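Local coordinates for ferredoxin (Mycobacterium smegmatis, PDB 2V2K), which transfers electrons in metabolic reactions by means of iron-sulfur clusters, at residues D91-P94 with Q95-D99. Sequence-based numbering, arbitrary orientation.
Sequences DNDP and QAIKD
P94 is the N-cap of the short helix 95-98, a single turn near the C-terminus, and its carbonyl oxygen takes two N-H groups from that turn. Q95 begins the helix with its CG anti to the backbone N (chi1 -162°); the chain then bends, and Q95 NE2 reaches forward along the helix to OD1 of D99, 2.8 Å away, on the syn side of the carboxylate but well out of its plane. That bond links the same two residues, four apart in sequence, as the backbone bond from D99 N to Q95 O. Next, I97 N donates to P94 O at 2.9 Å, approaching from above the carbonyl plane in a bent bond (135° at the hydrogen). The I97 side chain lies next to the proline ring, both pointing the same way, with I97 CD1 4.0 Å from P94 CG. Both side chains pack on A70 of helix 67-73 and on Y33 of strand 32-34. K98 N makes the straighter bond to P94 O (3.0 Å, 169° at the hydrogen), in the carbonyl plane. Its aliphatic chain folds back over the residue before the cap: K98 CG sits 3.9 Å from D93 CB. The D93 carboxylate is bonded to Y33 OH and to the backbone N atoms of A29 and R30. The K98 chain runs on past the D93 carbonyl, with K98 CE 3.5 Å from D93 O.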
loop_
_atom_site.group_PDB
_atom_site.type_symbol
_atom_site.label_atom_id
_atom_site.label_comp_id
_atom_site.label_asym_id
_atom_site.label_seq_id
_atom_site.Cartn_x
_atom_site.Cartn_y
_atom_site.Cartn_z
ATOM N N ASP A 91 1.902 -4.005 12.520
ATOM C CA ASP A 91 1.272 -5.277 12.159
ATOM C C ASP A 91 -0.234 -5.087 11.995
ATOM O O ASP A 91 -1.036 -5.700 12.705
ATOM C CB ASP A 91 1.623 -6.377 13.185
ATOM N N ASN A 92 -0.605 -4.234 11.039
ATOM C CA ASN A 92 -2.001 -3.905 10.789
ATOM C C ASN A 92 -2.559 -4.525 9.506
ATOM O O ASN A 92 -3.675 -4.223 9.106
ATOM C CB ASN A 92 -2.171 -2.373 10.796
ATOM C CG ASN A 92 -2.291 -1.811 12.201
ATOM O OD1 ASN A 92 -3.273 -2.076 12.889
ATOM N ND2 ASN A 92 -1.297 -1.042 12.636
ATOM N N ASP A 93 -1.803 -5.428 8.874
ATOM C CA ASP A 93 -2.252 -6.040 7.614
ATOM C C ASP A 93 -3.638 -6.665 7.781
ATOM O O ASP A 93 -3.888 -7.369 8.773
ATOM C CB ASP A 93 -1.264 -7.133 7.158
ATOM C CG ASP A 93 0.181 -6.675 7.170
ATOM O OD1 ASP A 93 0.735 -6.499 8.289
ATOM O OD2 ASP A 93 0.748 -6.497 6.058
ATOM N N PRO A 94 -4.553 -6.414 6.835
ATOM C CA PRO A 94 -5.864 -7.065 6.910
ATOM C C PRO A 94 -5.805 -8.597 6.787
ATOM O O PRO A 94 -4.900 -9.133 6.164
ATOM C CB PRO A 94 -6.651 -6.466 5.730
ATOM C CG PRO A 94 -5.692 -5.710 4.905
ATOM C CD PRO A 94 -4.418 -5.523 5.661
ATOM N N GLN A 95 -6.789 -9.282 7.373
ATOM C CA GLN A 95 -6.841 -10.755 7.352
ATOM C C GLN A 95 -6.528 -11.366 5.976
ATOM O O GLN A 95 -5.707 -12.288 5.871
ATOM C CB GLN A 95 -8.198 -11.258 7.838
ATOM C CG GLN A 95 -8.201 -12.729 8.263
ATOM C CD GLN A 95 -7.257 -13.019 9.433
ATOM O OE1 GLN A 95 -7.338 -12.373 10.484
ATOM N NE2 GLN A 95 -6.357 -13.996 9.250
ATOM N N ALA A 96 -7.181 -10.831 4.944
ATOM C CA ALA A 96 -7.033 -11.296 3.559
ATOM C C ALA A 96 -5.583 -11.338 3.081
ATOM O O ALA A 96 -5.213 -12.223 2.311
ATOM C CB ALA A 96 -7.868 -10.414 2.611
ATOM N N ILE A 97 -4.768 -10.382 3.521
ATOM C CA ILE A 97 -3.341 -10.335 3.168
ATOM C C ILE A 97 -2.501 -11.196 4.149
ATOM O O ILE A 97 -1.539 -11.863 3.741
ATOM C CB ILE A 97 -2.823 -8.856 3.065
ATOM C CG1 ILE A 97 -3.289 -8.220 1.755
ATOM C CG2 ILE A 97 -1.290 -8.776 3.068
ATOM C CD1 ILE A 97 -4.707 -7.912 1.705
ATOM N N LYS A 98 -2.862 -11.189 5.431
ATOM C CA LYS A 98 -2.180 -12.031 6.420
ATOM C C LYS A 98 -2.244 -13.503 6.032
ATOM O O LYS A 98 -1.301 -14.243 6.265
ATOM C CB LYS A 98 -2.803 -11.875 7.805
ATOM C CG LYS A 98 -2.306 -10.677 8.551
ATOM C CD LYS A 98 -2.669 -10.764 10.023
ATOM C CE LYS A 98 -4.137 -10.532 10.262
ATOM N NZ LYS A 98 -4.371 -10.245 11.699
ATOM N N ASP A 99 -3.366 -13.918 5.453
ATOM C CA ASP A 99 -3.587 -15.310 5.099
ATOM C C ASP A 99 -2.855 -15.787 3.852
ATOM O O ASP A 99 -2.736 -16.983 3.658
ATOM C CB ASP A 99 -5.079 -15.566 4.907
ATOM C CG ASP A 99 -5.864 -15.515 6.214
ATOM O OD1 ASP A 99 -5.262 -15.633 7.319
ATOM O OD2 ASP A 99 -7.104 -15.359 6.123
#